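Local coordinates for protein arginine decarboxylase (Campylobacter jejuni subsp. jejuni, PDB 3NZP) that probably catalyses the decarboxylation of arginine to agmatine, a pyridoxal 5'-phosphate-dependent step of polyamine biosynthesis, at residues I142-A147 with D168-R173; K177-L182 with L224-M229; A330-P335 with V442-F447; F447-D452 with T531-A536. All blocks are in the same frame, centred on the assembly; numbering follows the deposited sequence.

In the fold
Read from the N terminus, the four contacts follow one another in series, with none nesting within or crossing another. Interaction 1 closes a short loop around strand 152-157, bringing helix 137-148 against the end of helix 160-170 on the outside of the barrel. A few residues on, interaction 2 closes a beta-alpha-beta unit by pairing two adjacent barrel strands; Phe144 and Pro178 join these two contacts. Interaction 3 spans the helical insertion and returns the chain to strand 330-341 of the mixed sheet. Interaction 4 opens at Phe447, where interaction 3 ends, and connects the same loop to the lead-in of strand 534-540. Between the two pairs, centres lie about 39 to 45 Å apart.

Interaction 1 (I142-A147 with D168-R173); sequences IGFIAA and DIAKER
Phe144 of helix 137-148 pushes its ring into the angle formed by Ile169, Ala170 and Arg173 at the end of helix 160-170, and this single aromatic group carries most of the contact. On one side, ring atom CD2 lies 3.3 Å from Ile169 CD1, while Ile169 CG1 sits by CE2. The far end of the ring reaches the backbone, with CZ 3.5 Å from Ala170 CA, and the methyl of Ala170 lies a little further off. Arg173 supplies the remaining wall through the aliphatic part of its chain: its CG is 3.6 Å from Phe144 CD1, and the two side chains run past one another in opposing senses. CG of Arg173 stands anti to the carbonyl carbon (chi1 -58°), and the chain bends again at chi2 and chi3. Its NH2 comes to 3.3 Å from Ile145 CG2, an apolar neighbour that offers it no bond.

The packed part is thus mainly apolar, whereas the polar end of Arg173 is served from elsewhere. NH2 forms a salt bridge with Glu148, and NH1 forms another with Glu595 of the second subunit, so one guanidinium joins the helix pair to the dimer interface. Beyond the ring, the segment around Lys171 and Glu172 turns to solvent. Helix 113-122 packs behind Ile142 and Ile145, the loop carrying Lys177 and Pro178 meets Phe144, and strand 152-157 of the barrel lies behind Ala146 and Ala147.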
loop_
_atom_site.group_PDB
_atom_site.type_symbol
_atom_site.label_atom_id
_atom_site.label_comp_id
_atom_site.label_asym_id
_atom_site.label_seq_id
_atom_site.Cartn_x
_atom_site.Cartn_y
_atom_site.Cartn_z
ATOM N N ILE B 142 -13.289 -1.693 -27.802
ATOM C CA ILE B 142 -12.336 -2.782 -27.781
ATOM C C ILE B 142 -13.017 -4.074 -27.330
ATOM O O ILE B 142 -12.636 -5.166 -27.755
ATOM C CB ILE B 142 -11.138 -2.449 -26.871
ATOM C CG1 ILE B 142 -10.336 -3.714 -26.582
ATOM C CG2 ILE B 142 -11.614 -1.827 -25.598
ATOM C CD1 ILE B 142 -9.159 -3.464 -25.683
ATOM N N GLY B 143 -14.042 -3.951 -26.485
ATOM C CA GLY B 143 -14.757 -5.139 -26.031
ATOM C C GLY B 143 -15.413 -5.784 -27.235
ATOM O O GLY B 143 -15.423 -7.009 -27.397
ATOM N N PHE B 144 -15.965 -4.916 -28.079
ATOM C CA PHE B 144 -16.618 -5.305 -29.321
ATOM C C PHE B 144 -15.616 -5.974 -30.239
ATOM O O PHE B 144 -15.897 -7.038 -30.801
ATOM C CB PHE B 144 -17.181 -4.075 -30.033
ATOM C CG PHE B 144 -18.655 -3.890 -29.863
ATOM C CD1 PHE B 144 -19.543 -4.361 -30.824
ATOM C CD2 PHE B 144 -19.161 -3.253 -28.738
ATOM C CE1 PHE B 144 -20.922 -4.201 -30.663
ATOM C CE2 PHE B 144 -20.532 -3.090 -28.568
ATOM C CZ PHE B 144 -21.413 -3.565 -29.532
ATOM N N ILE B 145 -14.442 -5.376 -30.407
ATOM C CA ILE B 145 -13.502 -6.024 -31.312
ATOM C C ILE B 145 -13.098 -7.379 -30.759
ATOM O O ILE B 145 -12.748 -8.274 -31.522
ATOM C CB ILE B 145 -12.194 -5.186 -31.627
ATOM C CG1 ILE B 145 -11.052 -5.650 -30.764
ATOM C CG2 ILE B 145 -12.387 -3.690 -31.415
ATOM C CD1 ILE B 145 -9.803 -5.042 -31.250
ATOM N N ALA B 146 -13.160 -7.536 -29.438
ATOM C CA ALA B 146 -12.819 -8.818 -28.809
ATOM C C ALA B 146 -13.860 -9.850 -29.236
ATOM O O ALA B 146 -13.570 -11.036 -29.334
ATOM C CB ALA B 146 -12.805 -8.668 -27.295
ATOM N N ALA B 147 -15.077 -9.375 -29.475
ATOM C CA ALA B 147 -16.167 -10.237 -29.904
ATOM C C ALA B 147 -15.936 -10.647 -31.353
ATOM O O ALA B 147 -16.049 -11.827 -31.706
ATOM C CB ALA B 147 -17.482 -9.499 -29.784
ATOM N N ASP B 168 -25.573 2.279 -28.701
ATOM C CA ASP B 168 -25.127 3.170 -29.758
ATOM C C ASP B 168 -24.041 2.570 -30.606
ATOM O O ASP B 168 -24.239 2.347 -31.792
ATOM C CB ASP B 168 -24.613 4.476 -29.179
ATOM C CG ASP B 168 -25.726 5.353 -28.691
ATOM O OD1 ASP B 168 -26.862 4.830 -28.572
ATOM O OD2 ASP B 168 -25.470 6.555 -28.422
ATOM N N ILE B 169 -22.885 2.309 -30.009
ATOM C CA ILE B 169 -21.793 1.768 -30.796
ATOM C C ILE B 169 -22.123 0.384 -31.329
ATOM O O ILE B 169 -21.378 -0.172 -32.130
ATOM C CB ILE B 169 -20.455 1.682 -30.011
ATOM C CG1 ILE B 169 -20.339 0.331 -29.338
ATOM C CG2 ILE B 169 -20.353 2.780 -28.964
ATOM C CD1 ILE B 169 -18.932 0.029 -28.959
ATOM N N ALA B 170 -23.243 -0.173 -30.891
ATOM C CA ALA B 170 -23.643 -1.496 -31.350
ATOM C C ALA B 170 -24.013 -1.432 -32.821
ATOM O O ALA B 170 -23.579 -2.264 -33.634
ATOM C CB ALA B 170 -24.829 -1.985 -30.538
ATOM N N LYS B 171 -24.823 -0.426 -33.140
ATOM C CA LYS B 171 -25.310 -0.191 -34.491
ATOM C C LYS B 171 -24.290 0.585 -35.309
ATOM O O LYS B 171 -24.592 1.095 -36.382
ATOM C CB LYS B 171 -26.647 0.564 -34.435
ATOM C CG LYS B 171 -26.624 1.871 -33.642
ATOM C CD LYS B 171 -28.046 2.398 -33.337
ATOM C CE LYS B 171 -28.840 1.450 -32.429
ATOM N NZ LYS B 171 -30.236 1.935 -32.177
ATOM N N GLU B 172 -23.073 0.660 -34.786
ATOM C CA GLU B 172 -21.985 1.352 -35.455
ATOM C C GLU B 172 -20.917 0.350 -35.863
ATOM O O GLU B 172 -20.242 0.537 -36.870
ATOM C CB GLU B 172 -21.362 2.397 -34.532
ATOM C CG GLU B 172 -21.672 3.833 -34.897
ATOM C CD GLU B 172 -20.744 4.809 -34.191
ATOM O OE1 GLU B 172 -20.812 6.019 -34.498
ATOM O OE2 GLU B 172 -19.948 4.364 -33.335
ATOM N N ARG B 173 -20.762 -0.712 -35.075
ATOM C CA ARG B 173 -19.762 -1.736 -35.372
ATOM C C ARG B 173 -20.280 -2.727 -36.405
ATOM O O ARG B 173 -20.998 -2.361 -37.329
ATOM C CB ARG B 173 -19.371 -2.486 -34.102
ATOM C CG ARG B 173 -18.816 -1.612 -33.002
ATOM C CD ARG B 173 -17.440 -1.125 -33.347
ATOM N NE ARG B 173 -16.532 -2.239 -33.576
ATOM C CZ ARG B 173 -15.219 -2.107 -33.714
ATOM N NH1 ARG B 173 -14.670 -0.902 -33.646
ATOM N NH2 ARG B 173 -14.457 -3.176 -33.915
#

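Interaction 2 (K177-L182 with L224-M229); sequences KPNIGL and LEQFTM
The carbonyl oxygen of Ile180 is approached by two consecutive residues of the neighbouring strand: Thr228 N donates a hydrogen bond to Ile180 O at 3.2 Å, and Phe227 CA adds a CA-H...O contact to the same oxygen. Ile180 also donates, its N 3.0 Å from Gln226 O, the donor lying well above the plane of that carbonyl. Leu182 N then bonds to Met229 O, also at 3.0 Å. The acceptor has moved on three residues while the donor moved two, and Thr228, with psi near -16°, is where the strand departs from an extended course.

Strands 179-183 and 227-231 are parallel neighbours in the eight-stranded barrel, joined by a beta-alpha-beta crossover through helix 208-220. Ile180 and Phe227 share the face met by Leu218 of that helix. Gln226 CB packs 3.7 Å from Ile180 CG1. The Phe227 ring, its CG anti to the backbone N (chi1 -176°), receives Leu182 CD1 over one face in a CH-pi contact, 3.9 Å from the centroid. Selenomethionine Met229 points to the other face, its side chain about 10 Å from a bound pyridoxal phosphate.

A water donates to Glu225 O and weakly accepts from Asn179 ND2, 3.1 Å away. The contact is therefore backbone-bonded along its length and apolar on the helix-facing side, with one water modelled beside the start of the strands.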
loop_
_atom_site.group_PDB
_atom_site.type_symbol
_atom_site.label_atom_id
_atom_site.label_comp_id
_atom_site.label_asym_id
_atom_site.label_seq_id
_atom_site.Cartn_x
_atom_site.Cartn_y
_atom_site.Cartn_z
ATOM N N LYS B 177 -21.389 -8.975 -31.847
ATOM C CA LYS B 177 -21.543 -8.087 -30.705
ATOM C C LYS B 177 -21.331 -8.851 -29.405
ATOM O O LYS B 177 -21.656 -10.038 -29.295
ATOM C CB LYS B 177 -22.913 -7.389 -30.718
ATOM C CG LYS B 177 -23.971 -8.046 -31.605
ATOM C CD LYS B 177 -25.272 -7.236 -31.670
ATOM C CE LYS B 177 -25.074 -5.845 -32.272
ATOM N NZ LYS B 177 -24.525 -5.881 -33.665
ATOM N N PRO B 178 -20.753 -8.176 -28.401
ATOM C CA PRO B 178 -20.504 -8.827 -27.115
ATOM C C PRO B 178 -21.776 -9.117 -26.338
ATOM O O PRO B 178 -22.849 -8.584 -26.634
ATOM C CB PRO B 178 -19.598 -7.832 -26.402
ATOM C CG PRO B 178 -20.055 -6.512 -26.946
ATOM C CD PRO B 178 -20.263 -6.783 -28.401
ATOM N N ASN B 179 -21.653 -9.992 -25.354
ATOM C CA ASN B 179 -22.776 -10.334 -24.511
ATOM C C ASN B 179 -22.892 -9.250 -23.476
ATOM O O ASN B 179 -21.890 -8.713 -23.010
ATOM C CB ASN B 179 -22.536 -11.661 -23.824
ATOM C CG ASN B 179 -22.926 -12.810 -24.684
ATOM O OD1 ASN B 179 -22.545 -13.960 -24.417
ATOM N ND2 ASN B 179 -23.707 -12.523 -25.732
ATOM N N ILE B 180 -24.120 -8.930 -23.105
ATOM C CA ILE B 180 -24.348 -7.896 -22.122
ATOM C C ILE B 180 -24.645 -8.480 -20.744
ATOM O O ILE B 180 -25.431 -9.412 -20.614
ATOM C CB ILE B 180 -25.507 -7.005 -22.569
ATOM C CG1 ILE B 180 -25.113 -6.259 -23.850
ATOM C CG2 ILE B 180 -25.885 -6.061 -21.451
ATOM C CD1 ILE B 180 -26.214 -5.397 -24.444
ATOM N N GLY B 181 -23.995 -7.948 -19.715
ATOM C CA GLY B 181 -24.239 -8.431 -18.365
ATOM C C GLY B 181 -24.746 -7.284 -17.512
ATOM O O GLY B 181 -24.347 -6.138 -17.730
ATOM N N LEU B 182 -25.629 -7.556 -16.555
ATOM C CA LEU B 182 -26.133 -6.473 -15.700
ATOM C C LEU B 182 -25.726 -6.686 -14.247
ATOM O O LEU B 182 -26.044 -7.714 -13.658
ATOM C CB LEU B 182 -27.663 -6.367 -15.790
ATOM C CG LEU B 182 -28.269 -6.023 -17.153
ATOM C CD1 LEU B 182 -29.762 -5.831 -16.999
ATOM C CD2 LEU B 182 -27.636 -4.756 -17.699
ATOM N N LEU B 224 -32.203 -8.005 -26.513
ATOM C CA LEU B 224 -32.371 -8.937 -25.411
ATOM C C LEU B 224 -31.518 -10.166 -25.612
ATOM O O LEU B 224 -31.131 -10.820 -24.656
ATOM C CB LEU B 224 -33.834 -9.342 -25.264
ATOM C CG LEU B 224 -34.713 -8.343 -24.501
ATOM C CD1 LEU B 224 -36.112 -8.914 -24.357
ATOM C CD2 LEU B 224 -34.116 -8.072 -23.126
ATOM N N GLU B 225 -31.221 -10.467 -26.866
ATOM C CA GLU B 225 -30.404 -11.617 -27.192
ATOM C C GLU B 225 -29.052 -11.561 -26.482
ATOM O O GLU B 225 -28.467 -12.590 -26.165
ATOM C CB GLU B 225 -30.175 -11.661 -28.696
ATOM C CG GLU B 225 -31.418 -11.940 -29.511
ATOM C CD GLU B 225 -31.790 -13.417 -29.518
ATOM O OE1 GLU B 225 -32.729 -13.788 -30.263
ATOM O OE2 GLU B 225 -31.145 -14.204 -28.786
ATOM N N GLN B 226 -28.561 -10.353 -26.229
ATOM C CA GLN B 226 -27.268 -10.190 -25.591
ATOM C C GLN B 226 -27.303 -10.350 -24.087
ATOM O O GLN B 226 -26.369 -10.896 -23.498
ATOM C CB GLN B 226 -26.676 -8.833 -25.940
ATOM C CG GLN B 226 -26.701 -8.535 -27.432
ATOM C CD GLN B 226 -26.302 -9.736 -28.287
ATOM O OE1 GLN B 226 -25.203 -10.292 -28.144
ATOM N NE2 GLN B 226 -27.200 -10.136 -29.188
ATOM N N PHE B 227 -28.370 -9.872 -23.454
ATOM C CA PHE B 227 -28.495 -9.985 -22.010
ATOM C C PHE B 227 -28.447 -11.463 -21.616
ATOM O O PHE B 227 -29.446 -12.164 -21.705
ATOM C CB PHE B 227 -29.798 -9.331 -21.565
ATOM C CG PHE B 227 -29.991 -9.309 -20.082
ATOM C CD1 PHE B 227 -28.907 -9.396 -19.221
ATOM C CD2 PHE B 227 -31.264 -9.190 -19.542
ATOM C CE1 PHE B 227 -29.082 -9.364 -17.837
ATOM C CE2 PHE B 227 -31.457 -9.157 -18.160
ATOM C CZ PHE B 227 -30.361 -9.247 -17.305
ATOM N N THR B 228 -27.286 -11.944 -21.182
ATOM C CA THR B 228 -27.173 -13.345 -20.808
ATOM C C THR B 228 -26.860 -13.659 -19.346
ATOM O O THR B 228 -27.018 -14.810 -18.921
ATOM C CB THR B 228 -26.133 -14.050 -21.674
ATOM O OG1 THR B 228 -24.867 -13.393 -21.544
ATOM C CG2 THR B 228 -26.573 -14.029 -23.110
HETATM N N MSE B 229 -26.391 -12.674 -18.584
HETATM C CA MSE B 229 -26.099 -12.914 -17.171
HETATM C C MSE B 229 -26.152 -11.683 -16.291
HETATM O O MSE B 229 -25.944 -10.561 -16.755
HETATM C CB MSE B 229 -24.729 -13.583 -16.975
HETATM C CG MSE B 229 -23.540 -12.697 -17.262
HETATM SE SE MSE B 229 -21.841 -13.301 -16.450
HETATM C CE MSE B 229 -21.532 -14.963 -17.409
HETATM O O HOH W 1 -26.177 -14.267 -26.365
#

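Interaction 3 (A330-P335 with V442-F447); sequences AVLIAP and VNFSLF
Ala334 and Phe444 meet through their CB atoms, 3.8 Å apart, where a loop folds across strand 330-341. This strand belongs to the mixed beta sheet that accompanies the barrel, the beta domain characteristic of this decarboxylase family, and the loop leaves the partner strand 438-442 through an inverse gamma turn centred on Asn443.

Phe444 can be followed outward from that first touch. Its CG lies between the backbone N and the carbonyl carbon (chi1 80°). CG and CD1 still have the methyl of Ala334 beside them, CG at 4.1 Å from Ala334 CB. On the other branch CD2 reaches Leu332, two residues back on the same strand, and comes within 4.0 Å of its CD1. CG of Leu332 stands anti to the backbone N (chi1 -168°), and its CD1 branch makes the touch. The Phe444 ring also stacks with Phe513 of strand 510-513, and its CE2 packs on the CE methyl of Met450.

Val442, the first residue of the turn, packs its CG1 against Ala334, near both CB and the carbonyl oxygen. Every residue that touches here is buried; the contact joins the loop after strand 438-442 to strand 330-341. At the centre of the turn, Asn443 CB rests 4.0 Å from Pro335 CG. The one hydrogen bond between the segments runs from Asn443 N to Pro335 O, 3.0 Å long and nearly straight at 173°.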
loop_
_atom_site.group_PDB
_atom_site.type_symbol
_atom_site.label_atom_id
_atom_site.label_comp_id
_atom_site.label_asym_id
_atom_site.label_seq_id
_atom_site.Cartn_x
_atom_site.Cartn_y
_atom_site.Cartn_z
ATOM N N ALA B 330 2.306 -18.968 -4.577
ATOM C CA ALA B 330 3.576 -18.287 -4.335
ATOM C C ALA B 330 4.074 -18.270 -2.902
ATOM O O ALA B 330 3.324 -17.997 -1.958
ATOM C CB ALA B 330 3.477 -16.865 -4.836
ATOM N N VAL B 331 5.365 -18.530 -2.747
ATOM C CA VAL B 331 5.983 -18.524 -1.430
ATOM C C VAL B 331 7.113 -17.514 -1.460
ATOM O O VAL B 331 7.910 -17.500 -2.400
ATOM C CB VAL B 331 6.558 -19.899 -1.075
ATOM C CG1 VAL B 331 7.123 -19.859 0.332
ATOM C CG2 VAL B 331 5.482 -20.970 -1.193
ATOM N N LEU B 332 7.172 -16.663 -0.439
ATOM C CA LEU B 332 8.222 -15.656 -0.354
ATOM C C LEU B 332 9.270 -16.113 0.649
ATOM O O LEU B 332 9.031 -16.082 1.851
ATOM C CB LEU B 332 7.625 -14.316 0.088
ATOM C CG LEU B 332 8.503 -13.061 -0.041
ATOM C CD1 LEU B 332 9.473 -12.964 1.106
ATOM C CD2 LEU B 332 9.232 -13.108 -1.374
ATOM N N ILE B 333 10.420 -16.560 0.156
ATOM C CA ILE B 333 11.504 -17.017 1.025
ATOM C C ILE B 333 12.500 -15.889 1.257
ATOM O O ILE B 333 12.911 -15.210 0.309
ATOM C CB ILE B 333 12.282 -18.193 0.400
ATOM C CG1 ILE B 333 11.415 -19.444 0.373
ATOM C CG2 ILE B 333 13.580 -18.421 1.148
ATOM C CD1 ILE B 333 10.539 -19.531 -0.846
ATOM N N ALA B 334 12.895 -15.694 2.511
ATOM C CA ALA B 334 13.858 -14.648 2.854
ATOM C C ALA B 334 14.799 -15.135 3.948
ATOM O O ALA B 334 14.358 -15.592 4.995
ATOM C CB ALA B 334 13.127 -13.404 3.314
ATOM N N PRO B 335 16.119 -15.055 3.711
ATOM C CA PRO B 335 17.114 -15.495 4.694
ATOM C C PRO B 335 17.233 -14.542 5.890
ATOM O O PRO B 335 17.086 -13.329 5.745
ATOM C CB PRO B 335 18.398 -15.563 3.867
ATOM C CG PRO B 335 18.228 -14.456 2.902
ATOM C CD PRO B 335 16.779 -14.600 2.470
ATOM N N VAL B 442 14.937 -10.222 8.701
ATOM C CA VAL B 442 14.831 -10.949 7.435
ATOM C C VAL B 442 15.116 -10.060 6.241
ATOM O O VAL B 442 14.631 -8.934 6.154
ATOM C CB VAL B 442 13.429 -11.556 7.226
ATOM C CG1 VAL B 442 13.539 -12.857 6.444
ATOM C CG2 VAL B 442 12.743 -11.779 8.558
ATOM N N ASN B 443 15.888 -10.599 5.309
ATOM C CA ASN B 443 16.270 -9.875 4.108
ATOM C C ASN B 443 15.122 -9.736 3.118
ATOM O O ASN B 443 15.079 -10.436 2.106
ATOM C CB ASN B 443 17.436 -10.595 3.422
ATOM C CG ASN B 443 18.103 -9.748 2.357
ATOM O OD1 ASN B 443 18.973 -10.231 1.631
ATOM N ND2 ASN B 443 17.704 -8.476 2.263
ATOM N N PHE B 444 14.184 -8.849 3.408
ATOM C CA PHE B 444 13.074 -8.639 2.496
ATOM C C PHE B 444 12.361 -7.381 2.935
ATOM O O PHE B 444 12.788 -6.724 3.882
ATOM C CB PHE B 444 12.104 -9.821 2.512
ATOM C CG PHE B 444 11.168 -9.808 3.671
ATOM C CD1 PHE B 444 11.657 -9.858 4.974
ATOM C CD2 PHE B 444 9.794 -9.729 3.469
ATOM C CE1 PHE B 444 10.791 -9.827 6.070
ATOM C CE2 PHE B 444 8.914 -9.696 4.554
ATOM C CZ PHE B 444 9.416 -9.747 5.860
ATOM N N SER B 445 11.274 -7.044 2.255
ATOM C CA SER B 445 10.527 -5.844 2.598
ATOM C C SER B 445 9.071 -6.194 2.929
ATOM O O SER B 445 8.385 -6.845 2.131
ATOM C CB SER B 445 10.598 -4.848 1.427
ATOM O OG SER B 445 10.042 -3.584 1.765
ATOM N N LEU B 446 8.616 -5.774 4.114
ATOM C CA LEU B 446 7.238 -6.018 4.567
ATOM C C LEU B 446 6.257 -5.040 3.915
ATOM O O LEU B 446 5.085 -4.982 4.283
ATOM C CB LEU B 446 7.135 -5.894 6.096
ATOM C CG LEU B 446 7.472 -7.144 6.924
ATOM C CD1 LEU B 446 7.522 -6.797 8.400
ATOM C CD2 LEU B 446 6.428 -8.221 6.674
ATOM N N PHE B 447 6.757 -4.262 2.960
ATOM C CA PHE B 447 5.939 -3.310 2.234
ATOM C C PHE B 447 5.944 -3.704 0.777
ATOM O O PHE B 447 5.012 -3.408 0.040
ATOM C CB PHE B 447 6.492 -1.894 2.380
ATOM C CG PHE B 447 6.217 -1.276 3.718
ATOM C CD1 PHE B 447 6.815 -1.784 4.869
ATOM C CD2 PHE B 447 5.324 -0.212 3.838
ATOM C CE1 PHE B 447 6.527 -1.244 6.118
ATOM C CE2 PHE B 447 5.027 0.334 5.084
ATOM C CZ PHE B 447 5.629 -0.185 6.226
#

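Interaction 4 (F447-D452 with T531-A536); sequences FQSMPD and THPTEA
Gln448 and Ser449 meet His532 and Pro533 in a small van der Waals contact, without a hydrogen bond across it, where the loop before helix 451-455 passes the residues leading into strand 534-540. Gln448 makes the longer reach. Its CG is anti to the backbone N (chi1 171°) and the chain then bends at chi2; OE1 lies 3.1 Å from His532 CA. His532 N lies nearby, but at an angle too poor for a hydrogen bond to OE1. Further back on the same side chain, Gln448 CG lies 4.1 Å from Pro533 CD, the two groups meeting at a slant. Ser449 OG lies 3.7 Å from Pro533 CG.

The second segment runs into the mixed sheet of the beta domain, and the first packs on it: strand 534-540 runs parallel to strand 47-50, while Ser449 packs on Leu332 of strand 330-341. Within the second segment, His532 ND1 donates to Pro533 O at 2.7 Å, reaching a lone pair of that carbonyl. The other ring nitrogen, NE2, is hydrogen-bonded to Glu521, and Thr531 O accepts from Tyr605 OH. Tyr519, which binds the cofactor, has its side chain about 11 Å from that of Ser449.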
loop_
_atom_site.group_PDB
_atom_site.type_symbol
_atom_site.label_atom_id
_atom_site.label_comp_id
_atom_site.label_asym_id
_atom_site.label_seq_id
_atom_site.Cartn_x
_atom_site.Cartn_y
_atom_site.Cartn_z
ATOM N N PHE B 447 6.757 -4.262 2.960
ATOM C CA PHE B 447 5.939 -3.310 2.234
ATOM C C PHE B 447 5.944 -3.704 0.777
ATOM O O PHE B 447 5.012 -3.408 0.040
ATOM C CB PHE B 447 6.492 -1.894 2.380
ATOM C CG PHE B 447 6.217 -1.276 3.718
ATOM C CD1 PHE B 447 6.815 -1.784 4.869
ATOM C CD2 PHE B 447 5.324 -0.212 3.838
ATOM C CE1 PHE B 447 6.527 -1.244 6.118
ATOM C CE2 PHE B 447 5.027 0.334 5.084
ATOM C CZ PHE B 447 5.629 -0.185 6.226
ATOM N N GLN B 448 7.008 -4.380 0.362
ATOM C CA GLN B 448 7.129 -4.802 -1.019
ATOM C C GLN B 448 6.377 -6.088 -1.313
ATOM O O GLN B 448 5.440 -6.086 -2.110
ATOM C CB GLN B 448 8.600 -4.970 -1.405
ATOM C CG GLN B 448 8.821 -5.616 -2.777
ATOM C CD GLN B 448 8.318 -4.769 -3.948
ATOM O OE1 GLN B 448 8.111 -5.282 -5.053
ATOM N NE2 GLN B 448 8.137 -3.474 -3.716
ATOM N N SER B 449 6.771 -7.182 -0.674
ATOM C CA SER B 449 6.123 -8.462 -0.933
ATOM C C SER B 449 4.878 -8.726 -0.114
ATOM O O SER B 449 4.089 -9.599 -0.457
ATOM C CB SER B 449 7.105 -9.602 -0.700
ATOM O OG SER B 449 8.276 -9.410 -1.460
HETATM N N MSE B 450 4.701 -7.978 0.968
HETATM C CA MSE B 450 3.541 -8.180 1.832
HETATM C C MSE B 450 2.859 -6.897 2.267
HETATM O O MSE B 450 2.878 -6.528 3.446
HETATM C CB MSE B 450 3.941 -8.991 3.068
HETATM C CG MSE B 450 3.934 -10.493 2.847
HETATM SE SE MSE B 450 5.099 -11.459 4.067
HETATM C CE MSE B 450 6.699 -11.491 3.002
ATOM N N PRO B 451 2.236 -6.197 1.314
ATOM C CA PRO B 451 1.538 -4.944 1.611
ATOM C C PRO B 451 0.282 -5.163 2.467
ATOM O O PRO B 451 0.025 -4.389 3.388
ATOM C CB PRO B 451 1.226 -4.395 0.218
ATOM C CG PRO B 451 1.037 -5.645 -0.595
ATOM C CD PRO B 451 2.176 -6.513 -0.126
ATOM N N ASP B 452 -0.483 -6.222 2.167
ATOM C CA ASP B 452 -1.714 -6.542 2.910
ATOM C C ASP B 452 -1.453 -6.652 4.400
ATOM O O ASP B 452 -2.390 -6.666 5.192
ATOM C CB ASP B 452 -2.356 -7.853 2.422
ATOM C CG ASP B 452 -3.509 -7.620 1.451
ATOM O OD1 ASP B 452 -4.290 -8.572 1.179
ATOM O OD2 ASP B 452 -3.631 -6.482 0.958
ATOM N N THR B 531 13.052 -2.998 -4.888
ATOM C CA THR B 531 12.242 -3.532 -5.984
ATOM C C THR B 531 11.837 -4.984 -5.801
ATOM O O THR B 531 12.365 -5.690 -4.940
ATOM C CB THR B 531 12.964 -3.413 -7.346
ATOM O OG1 THR B 531 14.104 -4.288 -7.371
ATOM C CG2 THR B 531 13.403 -1.968 -7.590
ATOM N N HIS B 532 10.888 -5.415 -6.625
ATOM C CA HIS B 532 10.376 -6.779 -6.574
ATOM C C HIS B 532 11.573 -7.736 -6.486
ATOM O O HIS B 532 12.556 -7.587 -7.210
ATOM C CB HIS B 532 9.518 -7.041 -7.822
ATOM C CG HIS B 532 8.789 -8.350 -7.807
ATOM N ND1 HIS B 532 9.385 -9.532 -7.416
ATOM C CD2 HIS B 532 7.542 -8.680 -8.224
ATOM C CE1 HIS B 532 8.540 -10.532 -7.599
ATOM N NE2 HIS B 532 7.414 -10.042 -8.090
ATOM N N PRO B 533 11.515 -8.705 -5.564
ATOM C CA PRO B 533 12.613 -9.657 -5.411
ATOM C C PRO B 533 12.699 -10.613 -6.587
ATOM O O PRO B 533 11.788 -10.677 -7.404
ATOM C CB PRO B 533 12.274 -10.361 -4.094
ATOM C CG PRO B 533 10.792 -10.314 -4.055
ATOM C CD PRO B 533 10.484 -8.922 -4.537
ATOM N N THR B 534 13.803 -11.341 -6.690
ATOM C CA THR B 534 13.941 -12.281 -7.786
ATOM C C THR B 534 12.849 -13.338 -7.670
ATOM O O THR B 534 12.568 -13.827 -6.579
ATOM C CB THR B 534 15.300 -12.976 -7.753
ATOM O OG1 THR B 534 16.332 -12.020 -8.010
ATOM C CG2 THR B 534 15.355 -14.069 -8.790
ATOM N N GLU B 535 12.213 -13.678 -8.783
ATOM C CA GLU B 535 11.179 -14.697 -8.739
ATOM C C GLU B 535 11.543 -15.823 -9.686
ATOM O O GLU B 535 12.221 -15.609 -10.692
ATOM C CB GLU B 535 9.823 -14.116 -9.116
ATOM C CG GLU B 535 9.633 -13.822 -10.595
ATOM C CD GLU B 535 8.198 -13.381 -10.911
ATOM O OE1 GLU B 535 7.801 -12.263 -10.471
ATOM O OE2 GLU B 535 7.471 -14.165 -11.586
ATOM N N ALA B 536 11.108 -17.032 -9.355
ATOM C CA ALA B 536 11.405 -18.190 -10.181
ATOM C C ALA B 536 10.203 -19.110 -10.191
ATOM O O ALA B 536 9.499 -19.213 -9.188
ATOM C CB ALA B 536 12.621 -18.923 -9.626
#